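Local coordinates for lipase (Acinetobacter baumannii, PDB 4OPM), which probably hydrolyses ester bonds of lipids such as triacylglycerols, as a putative lipase of the alpha/beta hydrolase fold, at residues Arg62-Leu67 against Tyr71-Pro76; Leu166-Lys171 against Asn175-Gln180; Ile239-Gln244 against Asn254-Leu259; Glu270-Gly273 against Glu279-Gln282. All coordinates share one frame; numbering follows the deposited sequence.

Contact 1 of 4, residues Arg62-Leu67 against Tyr71-Pro76; sequences RVAHYL and YHVIIP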
loop_
_atom_site.group_PDB
_atom_site.type_symbol
_atom_site.label_atom_id
_atom_site.label_comp_id
_atom_site.label_asym_id
_atom_site.label_seq_id
_atom_site.Cartn_x
_atom_site.Cartn_y
_atom_site.Cartn_z
ATOM N N ARG A 62 3.285 -5.300 -10.407
ATOM C CA ARG A 62 2.345 -6.035 -11.288
ATOM C C ARG A 62 1.179 -5.153 -11.735
ATOM O O ARG A 62 0.754 -5.236 -12.886
ATOM C CB ARG A 62 1.818 -7.298 -10.586
ATOM C CG ARG A 62 2.914 -8.282 -10.278
ATOM C CD ARG A 62 2.391 -9.554 -9.665
ATOM N NE ARG A 62 3.535 -10.333 -9.219
ATOM C CZ ARG A 62 3.776 -11.598 -9.534
ATOM N NH1 ARG A 62 2.900 -12.290 -10.252
ATOM N NH2 ARG A 62 4.883 -12.189 -9.110
ATOM N N VAL A 63 0.675 -4.305 -10.832
ATOM C CA VAL A 63 -0.405 -3.373 -11.145
ATOM C C VAL A 63 0.179 -2.192 -11.946
ATOM O O VAL A 63 -0.392 -1.794 -12.973
ATOM C CB VAL A 63 -1.129 -2.900 -9.849
ATOM C CG1 VAL A 63 -1.978 -1.654 -10.100
ATOM C CG2 VAL A 63 -1.981 -4.025 -9.255
ATOM N N ALA A 64 1.306 -1.607 -11.460
ATOM C CA ALA A 64 1.925 -0.441 -12.113
ATOM C C ALA A 64 2.243 -0.722 -13.587
ATOM O O ALA A 64 2.113 0.168 -14.419
ATOM C CB ALA A 64 3.191 -0.022 -11.380
ATOM N N HIS A 65 2.620 -1.971 -13.913
ATOM C CA HIS A 65 2.912 -2.388 -15.296
ATOM C C HIS A 65 1.798 -1.931 -16.277
ATOM O O HIS A 65 2.098 -1.582 -17.414
ATOM C CB HIS A 65 3.058 -3.916 -15.342
ATOM C CG HIS A 65 3.139 -4.491 -16.723
ATOM N ND1 HIS A 65 4.309 -4.451 -17.450
ATOM C CD2 HIS A 65 2.191 -5.138 -17.445
ATOM C CE1 HIS A 65 4.046 -5.068 -18.592
ATOM N NE2 HIS A 65 2.777 -5.483 -18.641
ATOM N N TYR A 66 0.520 -1.937 -15.829
ATOM C CA TYR A 66 -0.616 -1.580 -16.682
ATOM C C TYR A 66 -0.970 -0.094 -16.642
ATOM O O TYR A 66 -1.877 0.329 -17.366
ATOM C CB TYR A 66 -1.856 -2.397 -16.257
ATOM C CG TYR A 66 -1.666 -3.879 -16.479
ATOM C CD1 TYR A 66 -1.891 -4.449 -17.730
ATOM C CD2 TYR A 66 -1.209 -4.704 -15.455
ATOM C CE1 TYR A 66 -1.655 -5.801 -17.961
ATOM C CE2 TYR A 66 -0.964 -6.059 -15.673
ATOM C CZ TYR A 66 -1.195 -6.603 -16.929
ATOM O OH TYR A 66 -0.968 -7.931 -17.181
ATOM N N LEU A 67 -0.278 0.683 -15.803
ATOM C CA LEU A 67 -0.621 2.093 -15.595
ATOM C C LEU A 67 0.425 3.065 -16.129
ATOM O O LEU A 67 0.099 4.228 -16.368
ATOM C CB LEU A 67 -0.817 2.343 -14.083
ATOM C CG LEU A 67 -1.963 1.559 -13.409
ATOM C CD1 LEU A 67 -1.874 1.655 -11.916
ATOM C CD2 LEU A 67 -3.338 2.001 -13.928
ATOM N N TYR A 71 -0.470 6.773 -17.491
ATOM C CA TYR A 71 -0.407 7.576 -16.273
ATOM C C TYR A 71 1.021 7.849 -15.824
ATOM O O TYR A 71 1.946 7.168 -16.264
ATOM C CB TYR A 71 -1.201 6.905 -15.132
ATOM C CG TYR A 71 -2.678 6.824 -15.453
ATOM C CD1 TYR A 71 -3.514 7.922 -15.251
ATOM C CD2 TYR A 71 -3.217 5.700 -16.072
ATOM C CE1 TYR A 71 -4.853 7.893 -15.633
ATOM C CE2 TYR A 71 -4.563 5.657 -16.452
ATOM C CZ TYR A 71 -5.370 6.764 -16.237
ATOM O OH TYR A 71 -6.687 6.769 -16.618
ATOM N N HIS A 72 1.191 8.884 -14.983
ATOM C CA HIS A 72 2.471 9.248 -14.370
ATOM C C HIS A 72 2.464 8.616 -12.971
ATOM O O HIS A 72 1.827 9.127 -12.051
ATOM C CB HIS A 72 2.681 10.764 -14.332
ATOM C CG HIS A 72 3.994 11.164 -13.730
ATOM N ND1 HIS A 72 4.106 12.274 -12.918
ATOM C CD2 HIS A 72 5.214 10.582 -13.844
ATOM C CE1 HIS A 72 5.382 12.346 -12.576
ATOM N NE2 HIS A 72 6.090 11.353 -13.116
ATOM N N VAL A 73 3.161 7.499 -12.826
ATOM C CA VAL A 73 3.095 6.677 -11.619
ATOM C C VAL A 73 4.258 6.976 -10.671
ATOM O O VAL A 73 5.414 6.979 -11.089
ATOM C CB VAL A 73 3.021 5.172 -12.024
ATOM C CG1 VAL A 73 2.934 4.265 -10.803
ATOM C CG2 VAL A 73 1.848 4.908 -12.972
ATOM N N ILE A 74 3.932 7.199 -9.382
ATOM C CA ILE A 74 4.916 7.461 -8.315
ATOM C C ILE A 74 4.684 6.445 -7.200
ATOM O O ILE A 74 3.563 6.328 -6.699
ATOM C CB ILE A 74 4.826 8.922 -7.802
ATOM C CG1 ILE A 74 5.102 9.944 -8.940
ATOM C CG2 ILE A 74 5.747 9.160 -6.569
ATOM C CD1 ILE A 74 6.595 10.029 -9.406
ATOM N N ILE A 75 5.731 5.688 -6.833
ATOM C CA ILE A 75 5.578 4.619 -5.835
ATOM C C ILE A 75 6.701 4.706 -4.800
ATOM O O ILE A 75 7.778 4.153 -5.004
ATOM C CB ILE A 75 5.540 3.192 -6.470
ATOM C CG1 ILE A 75 4.857 3.152 -7.848
ATOM C CG2 ILE A 75 4.939 2.165 -5.473
ATOM C CD1 ILE A 75 4.936 1.760 -8.549
ATOM N N PRO A 76 6.447 5.334 -3.657
ATOM C CA PRO A 76 7.516 5.454 -2.663
ATOM C C PRO A 76 7.670 4.246 -1.765
ATOM O O PRO A 76 6.702 3.537 -1.463
ATOM C CB PRO A 76 7.074 6.667 -1.822
ATOM C CG PRO A 76 5.569 6.663 -1.913
ATOM C CD PRO A 76 5.224 6.069 -3.259
#
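V73 has CG1 trans to its backbone N (chi1 -179°), which puts CG2 on the L67 side, where it meets L67 CB at 3.9 Å. I75 is turned differently: its chi1 of -34° falls well short of the usual staggered value, and the chain then runs out extended so that the tip methyl CD1 comes to 3.8 Å from A64 CB. That same A64 methyl also approaches V73 CG1, at 4.3 Å, so one small side chain sits against two branched ones from alternate positions of the strand. Where the chain turns back, Y71 N gives a weak, bent hydrogen bond to L67 O (2.8 Å, N-H...O 128°). This carbonyl oxygen also lies at the edge of the Y71 ring, in its plane, while L67 CD2 reaches Y71 CD2 at 4.3 Å. All the touching residues are buried. The contact closes the second half of a beta-alpha-beta crossover: helix 61-64 returns the chain to strand 72-76, which lies between strands 32-39 and 46-50. L67 and Y71 both rest on L47 of strand 46-50, and Y71 also reaches L292 of helix 281-298.

Contact 2 of 4, residues Leu166-Lys171 against Asn175-Gln180; sequences LLVSKK and NYLLKQ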
loop_
_atom_site.group_PDB
_atom_site.type_symbol
_atom_site.label_atom_id
_atom_site.label_comp_id
_atom_site.label_asym_id
_atom_site.label_seq_id
_atom_site.Cartn_x
_atom_site.Cartn_y
_atom_site.Cartn_z
ATOM N N LEU A 166 2.627 -11.566 12.798
ATOM C CA LEU A 166 2.834 -11.410 11.358
ATOM C C LEU A 166 4.220 -10.829 11.021
ATOM O O LEU A 166 4.556 -10.695 9.835
ATOM C CB LEU A 166 1.718 -10.523 10.768
ATOM C CG LEU A 166 0.273 -11.027 10.947
ATOM C CD1 LEU A 166 -0.710 -10.069 10.322
ATOM C CD2 LEU A 166 0.088 -12.436 10.391
ATOM N N LEU A 167 5.015 -10.496 12.054
ATOM C CA LEU A 167 6.372 -9.960 11.901
ATOM C C LEU A 167 7.316 -11.016 11.344
ATOM O O LEU A 167 7.292 -12.159 11.809
ATOM C CB LEU A 167 6.895 -9.488 13.264
ATOM C CG LEU A 167 6.772 -8.015 13.610
ATOM C CD1 LEU A 167 5.354 -7.481 13.438
ATOM C CD2 LEU A 167 7.250 -7.772 15.011
ATOM N N VAL A 168 8.152 -10.647 10.368
ATOM C CA VAL A 168 9.139 -11.561 9.784
ATOM C C VAL A 168 10.489 -11.244 10.453
ATOM O O VAL A 168 11.120 -10.240 10.091
ATOM C CB VAL A 168 9.197 -11.472 8.234
ATOM C CG1 VAL A 168 10.248 -12.430 7.668
ATOM C CG2 VAL A 168 7.821 -11.752 7.610
ATOM N N SER A 169 10.897 -12.054 11.444
ATOM C CA SER A 169 12.116 -11.836 12.228
ATOM C C SER A 169 13.109 -12.993 12.117
ATOM O O SER A 169 14.283 -12.834 12.481
ATOM C CB SER A 169 11.753 -11.640 13.700
ATOM O OG SER A 169 10.632 -10.788 13.872
ATOM N N LYS A 170 12.640 -14.171 11.684
ATOM C CA LYS A 170 13.504 -15.351 11.587
ATOM C C LYS A 170 13.101 -16.202 10.381
ATOM O O LYS A 170 11.989 -16.042 9.878
ATOM C CB LYS A 170 13.449 -16.174 12.900
ATOM C CG LYS A 170 12.084 -16.785 13.212
ATOM C CD LYS A 170 12.042 -17.448 14.582
ATOM C CE LYS A 170 10.779 -18.257 14.785
ATOM N NZ LYS A 170 9.561 -17.403 14.867
ATOM N N LYS A 171 13.995 -17.107 9.936
ATOM C CA LYS A 171 13.734 -18.004 8.802
ATOM C C LYS A 171 12.452 -18.810 9.045
ATOM O O LYS A 171 12.221 -19.300 10.159
ATOM C CB LYS A 171 14.925 -18.941 8.544
ATOM C CG LYS A 171 16.097 -18.267 7.840
ATOM C CD LYS A 171 17.264 -19.228 7.642
ATOM C CE LYS A 171 18.506 -18.519 7.158
ATOM N NZ LYS A 171 19.718 -19.374 7.275
ATOM N N ASN A 175 6.952 -17.561 5.066
ATOM C CA ASN A 175 5.962 -18.558 4.654
ATOM C C ASN A 175 4.698 -18.462 5.519
ATOM O O ASN A 175 3.585 -18.540 4.984
ATOM C CB ASN A 175 6.530 -19.974 4.700
ATOM C CG ASN A 175 7.105 -20.410 3.370
ATOM O OD1 ASN A 175 8.273 -20.793 3.275
ATOM N ND2 ASN A 175 6.304 -20.352 2.307
ATOM N N TYR A 176 4.869 -18.244 6.843
ATOM C CA TYR A 176 3.732 -18.085 7.755
ATOM C C TYR A 176 2.907 -16.847 7.360
ATOM O O TYR A 176 1.674 -16.917 7.263
ATOM C CB TYR A 176 4.201 -17.976 9.225
ATOM C CG TYR A 176 3.036 -17.800 10.176
ATOM C CD1 TYR A 176 2.249 -18.885 10.553
ATOM C CD2 TYR A 176 2.658 -16.533 10.620
ATOM C CE1 TYR A 176 1.137 -18.720 11.378
ATOM C CE2 TYR A 176 1.551 -16.358 11.454
ATOM C CZ TYR A 176 0.791 -17.455 11.823
ATOM O OH TYR A 176 -0.306 -17.299 12.631
ATOM N N LEU A 177 3.594 -15.717 7.130
ATOM C CA LEU A 177 2.943 -14.462 6.739
ATOM C C LEU A 177 2.134 -14.635 5.452
ATOM O O LEU A 177 0.974 -14.217 5.411
ATOM C CB LEU A 177 3.970 -13.327 6.563
ATOM C CG LEU A 177 3.398 -11.973 6.112
ATOM C CD1 LEU A 177 2.486 -11.377 7.180
ATOM C CD2 LEU A 177 4.504 -11.001 5.759
ATOM N N LEU A 178 2.725 -15.274 4.427
ATOM C CA LEU A 178 2.046 -15.487 3.139
ATOM C C LEU A 178 0.760 -16.291 3.313
ATOM O O LEU A 178 -0.231 -16.000 2.634
ATOM C CB LEU A 178 2.954 -16.188 2.122
ATOM C CG LEU A 178 4.238 -15.449 1.727
ATOM C CD1 LEU A 178 5.162 -16.354 0.938
ATOM C CD2 LEU A 178 3.943 -14.232 0.923
ATOM N N LYS A 179 0.766 -17.272 4.243
ATOM C CA LYS A 179 -0.405 -18.113 4.534
ATOM C C LYS A 179 -1.535 -17.288 5.155
ATOM O O LYS A 179 -2.700 -17.678 5.049
ATOM C CB LYS A 179 -0.040 -19.289 5.457
ATOM C CG LYS A 179 0.689 -20.409 4.710
ATOM C CD LYS A 179 1.190 -21.506 5.650
ATOM C CE LYS A 179 1.624 -22.761 4.918
ATOM N NZ LYS A 179 2.923 -22.589 4.213
ATOM N N GLN A 180 -1.198 -16.159 5.812
ATOM C CA GLN A 180 -2.228 -15.317 6.424
ATOM C C GLN A 180 -2.684 -14.198 5.505
ATOM O O GLN A 180 -3.823 -13.749 5.619
ATOM C CB GLN A 180 -1.744 -14.681 7.760
ATOM C CG GLN A 180 -1.021 -15.615 8.757
ATOM C CD GLN A 180 -1.566 -17.020 8.855
ATOM O OE1 GLN A 180 -0.822 -17.995 8.701
ATOM N NE2 GLN A 180 -2.865 -17.167 9.082
#
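L166 and L177 carry most of this contact; V168 adds a smaller and less certain share. L177 has CG anti to its backbone N (chi1 178°), and the fork of its two methyls meets the loop residues at separate points. CD1 lies 3.4 Å from L166 O and 3.8 Å from L166 CB, so it packs on backbone and side chain of the same residue. CD2, the other branch, meets V168 CG2 at 3.9 Å in the conformer given, the two side chains crossing at about a right angle; V168 is modelled in two positions, so this touch is the more doubtful one.

With chi1 at -59° and chi2 at 180°, the L166 side chain carries CD2 to Q180 CG, 3.7 Å away, so that this methyl rests on the aliphatic part of the glutamine. The same CD2 comes to 4.3 Å from Y176 CE2, meeting the ring obliquely. L166 thus touches Y176, L177 and Q180, about one turn of helix 173-181.

The loop 166-171 runs into this helix after helix 155-158, in the part of the alpha/beta hydrolase chain that follows strand 137-143 and precedes strand 237-242, where members of the fold commonly insert a helical cap. D173, at the start of the helix, accepts a hydrogen bond from S169 N and forms a salt bridge with K170 NZ. L177 also touches M200 of helix 190-220, while both L166 and Q180 reach I247. Polyethylene glycol fragments, probably from the crystallisation liquor, lie close to L166 and Y176.

Contact 3 of 4, residues Ile239-Gln244 against Asn254-Leu259; sequences ILWGKQ and NELKRL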
loop_
_atom_site.group_PDB
_atom_site.type_symbol
_atom_site.label_atom_id
_atom_site.label_comp_id
_atom_site.label_asym_id
_atom_site.label_seq_id
_atom_site.Cartn_x
_atom_site.Cartn_y
_atom_site.Cartn_z
ATOM N N ILE A 239 -13.338 0.916 -4.022
ATOM C CA ILE A 239 -12.989 -0.019 -2.945
ATOM C C ILE A 239 -12.890 -1.388 -3.548
ATOM O O ILE A 239 -13.826 -1.825 -4.212
ATOM C CB ILE A 239 -14.039 0.013 -1.785
ATOM C CG1 ILE A 239 -14.190 1.428 -1.174
ATOM C CG2 ILE A 239 -13.743 -1.042 -0.689
ATOM C CD1 ILE A 239 -15.572 1.660 -0.514
ATOM N N LEU A 240 -11.794 -2.091 -3.279
ATOM C CA LEU A 240 -11.627 -3.454 -3.780
ATOM C C LEU A 240 -11.117 -4.334 -2.641
ATOM O O LEU A 240 -10.248 -3.926 -1.879
ATOM C CB LEU A 240 -10.698 -3.497 -5.007
ATOM C CG LEU A 240 -10.622 -4.835 -5.741
ATOM C CD1 LEU A 240 -10.453 -4.631 -7.240
ATOM C CD2 LEU A 240 -9.485 -5.701 -5.188
ATOM N N TRP A 241 -11.698 -5.536 -2.511
ATOM C CA TRP A 241 -11.336 -6.468 -1.456
ATOM C C TRP A 241 -11.151 -7.872 -1.974
ATOM O O TRP A 241 -11.764 -8.262 -2.969
ATOM C CB TRP A 241 -12.479 -6.524 -0.415
ATOM C CG TRP A 241 -12.028 -6.331 1.000
ATOM C CD1 TRP A 241 -11.719 -7.302 1.915
ATOM C CD2 TRP A 241 -11.761 -5.081 1.631
ATOM N NE1 TRP A 241 -11.307 -6.722 3.096
ATOM C CE2 TRP A 241 -11.320 -5.359 2.947
ATOM C CE3 TRP A 241 -11.839 -3.740 1.209
ATOM C CZ2 TRP A 241 -10.996 -4.341 3.855
ATOM C CZ3 TRP A 241 -11.529 -2.733 2.117
ATOM C CH2 TRP A 241 -11.072 -3.037 3.404
ATOM N N GLY A 242 -10.400 -8.656 -1.217
ATOM C CA GLY A 242 -10.315 -10.086 -1.442
ATOM C C GLY A 242 -11.341 -10.704 -0.513
ATOM O O GLY A 242 -11.338 -10.420 0.690
ATOM N N LYS A 243 -12.268 -11.518 -1.061
ATOM C CA LYS A 243 -13.335 -12.137 -0.264
ATOM C C LYS A 243 -12.761 -12.947 0.915
ATOM O O LYS A 243 -13.343 -12.945 1.996
ATOM C CB LYS A 243 -14.186 -13.044 -1.173
ATOM C CG LYS A 243 -15.308 -13.795 -0.444
ATOM C CD LYS A 243 -16.678 -13.273 -0.797
ATOM C CE LYS A 243 -17.768 -14.181 -0.284
ATOM N NZ LYS A 243 -18.941 -14.191 -1.196
ATOM N N GLN A 244 -11.594 -13.602 0.703
ATOM C CA GLN A 244 -10.960 -14.479 1.691
ATOM C C GLN A 244 -9.980 -13.757 2.626
ATOM O O GLN A 244 -9.273 -14.429 3.385
ATOM C CB GLN A 244 -10.235 -15.645 0.981
ATOM C CG GLN A 244 -11.163 -16.496 0.109
ATOM C CD GLN A 244 -12.295 -17.121 0.892
ATOM O OE1 GLN A 244 -12.108 -17.687 1.982
ATOM N NE2 GLN A 244 -13.507 -17.004 0.362
ATOM N N ASN A 254 -18.061 -2.871 2.921
ATOM C CA ASN A 254 -19.389 -2.238 2.934
ATOM C C ASN A 254 -19.430 -1.094 3.934
ATOM O O ASN A 254 -20.082 -0.094 3.672
ATOM C CB ASN A 254 -20.510 -3.242 3.217
ATOM C CG ASN A 254 -20.839 -4.116 2.034
ATOM O OD1 ASN A 254 -21.167 -5.298 2.187
ATOM N ND2 ASN A 254 -20.731 -3.573 0.820
ATOM N N GLU A 255 -18.713 -1.220 5.060
ATOM C CA GLU A 255 -18.652 -0.140 6.036
ATOM C C GLU A 255 -17.947 1.095 5.410
ATOM O O GLU A 255 -18.473 2.210 5.504
ATOM C CB GLU A 255 -17.945 -0.602 7.306
ATOM C CG GLU A 255 -18.057 0.415 8.425
ATOM C CD GLU A 255 -17.483 -0.004 9.759
ATOM O OE1 GLU A 255 -17.242 -1.214 9.964
ATOM O OE2 GLU A 255 -17.312 0.882 10.624
ATOM N N LEU A 256 -16.809 0.886 4.698
ATOM C CA LEU A 256 -16.105 1.979 4.015
ATOM C C LEU A 256 -17.021 2.655 2.993
ATOM O O LEU A 256 -17.056 3.886 2.939
ATOM C CB LEU A 256 -14.814 1.494 3.324
ATOM C CG LEU A 256 -13.599 1.287 4.210
ATOM C CD1 LEU A 256 -12.518 0.494 3.465
ATOM C CD2 LEU A 256 -13.029 2.635 4.725
ATOM N N LYS A 257 -17.810 1.854 2.244
ATOM C CA LYS A 257 -18.779 2.346 1.272
ATOM C C LYS A 257 -19.809 3.256 1.975
ATOM O O LYS A 257 -20.081 4.344 1.478
ATOM C CB LYS A 257 -19.477 1.169 0.546
ATOM C CG LYS A 257 -20.742 1.540 -0.267
ATOM C CD LYS A 257 -20.407 2.375 -1.486
ATOM C CE LYS A 257 -21.584 2.587 -2.401
ATOM N NZ LYS A 257 -22.480 3.655 -1.897
ATOM N N ARG A 258 -20.333 2.833 3.142
ATOM C CA ARG A 258 -21.310 3.613 3.904
ATOM C C ARG A 258 -20.708 4.920 4.442
ATOM O O ARG A 258 -21.396 5.935 4.493
ATOM C CB ARG A 258 -21.862 2.788 5.079
ATOM C CG ARG A 258 -22.765 1.620 4.665
ATOM C CD ARG A 258 -23.531 1.024 5.842
ATOM N NE ARG A 258 -22.669 0.422 6.868
ATOM C CZ ARG A 258 -22.209 -0.829 6.837
ATOM N NH1 ARG A 258 -22.502 -1.627 5.815
ATOM N NH2 ARG A 258 -21.444 -1.286 7.821
ATOM N N LEU A 259 -19.414 4.896 4.825
ATOM C CA LEU A 259 -18.724 6.031 5.429
ATOM C C LEU A 259 -18.261 7.090 4.427
ATOM O O LEU A 259 -18.158 8.267 4.792
ATOM C CB LEU A 259 -17.513 5.547 6.249
ATOM C CG LEU A 259 -17.829 4.813 7.571
ATOM C CD1 LEU A 259 -16.569 4.193 8.157
ATOM C CD2 LEU A 259 -18.480 5.750 8.609
#
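The six-membered ring of W241 overlaps the end of L256: CZ3 lies 3.6 Å from L256 CD1 and CH2 is 3.8 Å from the same methyl. The methyl comes at the ring obliquely, and the two side chains cross at about a right angle. L256 gets its methyl there because chi1 of -79° sends the chain off on the backbone-N side and it then continues extended, bringing CD1 to W241.

Two residues back along the strand, I239 makes the second point of contact. Its CD1 rests on the helix backbone, at 3.6 Å from K257 N, and reaches L256 CB at 3.9 Å. K257 contributes its CB, 4.1 Å from I239 CD1, while its longer chain bends off elsewhere. I239 and W241 therefore present alternate side chains of strand 237-242 to one turn of helix 251-259. The short segments run almost antiparallel, at 169°, with their axes 9.5 Å apart, as expected for a helix lying on a sheet within a beta-alpha-beta crossover, here strand 237-242, helix 251-259 and strand 267-269.

W241 also packs on V252 and A253 of the helix, and L256 is backed by F149 and by F226 of helix 223-231. The indole NE1 gives its hydrogen bond to I248 O, in the connection between strand and helix, which helps fix the rotation of the ring. Apart from the helix backbone under I239 CD1, the groups that meet are apolar carbon, so their hold on one another rests on shape and the burial of apolar surface.

Contact 4 of 4, residues Glu270-Gly273 against Glu279-Gln282; sequences ENVG and EAEQ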
loop_
_atom_site.group_PDB
_atom_site.type_symbol
_atom_site.label_atom_id
_atom_site.label_comp_id
_atom_site.label_asym_id
_atom_site.label_seq_id
_atom_site.Cartn_x
_atom_site.Cartn_y
_atom_site.Cartn_z
ATOM N N GLU A 270 -13.528 -13.008 -5.601
ATOM C CA GLU A 270 -13.599 -14.357 -5.035
ATOM C C GLU A 270 -12.204 -15.004 -5.092
ATOM O O GLU A 270 -11.423 -14.694 -6.003
ATOM C CB GLU A 270 -14.601 -15.222 -5.833
ATOM C CG GLU A 270 -16.054 -14.794 -5.691
ATOM C CD GLU A 270 -16.650 -14.879 -4.298
ATOM O OE1 GLU A 270 -16.349 -15.853 -3.568
ATOM O OE2 GLU A 270 -17.429 -13.966 -3.941
ATOM N N ASN A 271 -11.893 -15.898 -4.135
ATOM C CA ASN A 271 -10.645 -16.673 -4.095
ATOM C C ASN A 271 -9.388 -15.785 -4.074
ATOM O O ASN A 271 -8.358 -16.147 -4.632
ATOM C CB ASN A 271 -10.581 -17.665 -5.274
ATOM C CG ASN A 271 -11.721 -18.655 -5.223
ATOM O OD1 ASN A 271 -12.015 -19.236 -4.179
ATOM N ND2 ASN A 271 -12.466 -18.758 -6.309
ATOM N N VAL A 272 -9.491 -14.640 -3.397
ATOM C CA VAL A 272 -8.393 -13.685 -3.236
ATOM C C VAL A 272 -8.371 -13.273 -1.761
ATOM O O VAL A 272 -9.436 -13.114 -1.162
ATOM C CB VAL A 272 -8.560 -12.469 -4.202
ATOM C CG1 VAL A 272 -7.581 -11.343 -3.860
ATOM C CG2 VAL A 272 -8.383 -12.898 -5.663
ATOM N N GLY A 273 -7.168 -13.125 -1.196
ATOM C CA GLY A 273 -6.976 -12.741 0.196
ATOM C C GLY A 273 -6.731 -11.254 0.370
ATOM O O GLY A 273 -7.282 -10.422 -0.361
ATOM N N GLU A 279 -2.117 -10.950 -5.940
ATOM C CA GLU A 279 -2.868 -12.199 -6.183
ATOM C C GLU A 279 -3.734 -12.156 -7.455
ATOM O O GLU A 279 -4.091 -13.215 -7.981
ATOM C CB GLU A 279 -3.807 -12.490 -5.006
ATOM C CG GLU A 279 -3.125 -12.721 -3.663
ATOM C CD GLU A 279 -4.128 -12.900 -2.534
ATOM O OE1 GLU A 279 -4.883 -13.900 -2.562
ATOM O OE2 GLU A 279 -4.199 -12.009 -1.653
ATOM N N ALA A 280 -4.143 -10.956 -7.893
ATOM C CA ALA A 280 -5.090 -10.808 -9.016
ATOM C C ALA A 280 -4.925 -9.450 -9.712
ATOM O O ALA A 280 -5.914 -8.735 -9.914
ATOM C CB ALA A 280 -6.516 -10.959 -8.476
ATOM N N GLU A 281 -3.679 -9.098 -10.112
ATOM C CA GLU A 281 -3.415 -7.759 -10.678
ATOM C C GLU A 281 -4.244 -7.447 -11.937
ATOM O O GLU A 281 -4.633 -6.290 -12.124
ATOM C CB GLU A 281 -1.917 -7.521 -10.946
ATOM C CG GLU A 281 -1.363 -8.278 -12.155
ATOM C CD GLU A 281 -1.035 -9.747 -11.965
ATOM O OE1 GLU A 281 -1.407 -10.330 -10.923
ATOM O OE2 GLU A 281 -0.385 -10.317 -12.871
ATOM N N GLN A 282 -4.535 -8.455 -12.792
ATOM C CA GLN A 282 -5.303 -8.173 -14.012
ATOM C C GLN A 282 -6.760 -7.836 -13.666
ATOM O O GLN A 282 -7.365 -6.970 -14.307
ATOM C CB GLN A 282 -5.212 -9.350 -14.988
ATOM C CG GLN A 282 -3.772 -9.590 -15.476
ATOM C CD GLN A 282 -3.562 -10.994 -16.004
ATOM O OE1 GLN A 282 -4.491 -11.651 -16.481
ATOM N NE2 GLN A 282 -2.314 -11.467 -15.954
#
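G273 N donates a hydrogen bond to E279 OE1, at 2.8 Å and close to straight (N-H...O 168°). The donor meets that oxygen on its syn side, 24° out of the carboxylate plane. E279 is well placed to receive it because, with chi1 at -62°, its chain leaves beside the backbone N and stays extended beyond CG, carrying the carboxylate across to the loop. OE1 is gripped further by the backbone N of F183 and N184, and OE2 takes a bond from M275 N. A buried carboxylate is thus surrounded by backbone N-H groups, which would probably stabilise its negative charge and hold it fixed.

Van der Waals packing adds to this. V272 and E279 run alongside one another, pointing opposite ways, with V272 CG1 at 4.1 Å from E279 CB and 3.9 Å from E279 OE1. The other branch, V272 CG2, makes an apolar methyl pair with A280 CB at 3.9 Å. A280 breaks the helical path between helix 276-279 and helix 281-298, at whose N-cap position it stands.

The loop 270-273 follows strand 267-269 and leads directly to H274, which with S120 and D245 has the geometry of a Ser-His-Asp catalytic triad. The arrangement fits the alpha/beta hydrolase fold, in which the histidine stands on a loop after the last strand; here E279 fastens the backbone on both sides of that probable catalytic residue.

How the contacts relate
Contacts 3 and 4 are the closest coupled, with centres 15 Å apart: K243 NZ forms a salt bridge with E270 OE2 (3.1 Å), and Q244 N probably donates a hydrogen bond to V272 O. D245 directly follows segment 239-244 and H274 directly follows segment 270-273, so both contacts flank the probable triad. Contact 4 also touches contact 1, whose centre is 18 Å away, where R62, V63 and Y66 pack on E281 and Q282. Contacts 1 and 3 reach the same sheet, 23 Å apart between centres, without touching. Contact 2 touches none of the others; its nearest atoms are about 6 Å from contacts 3 and 4, and L166 lies near the probable triad.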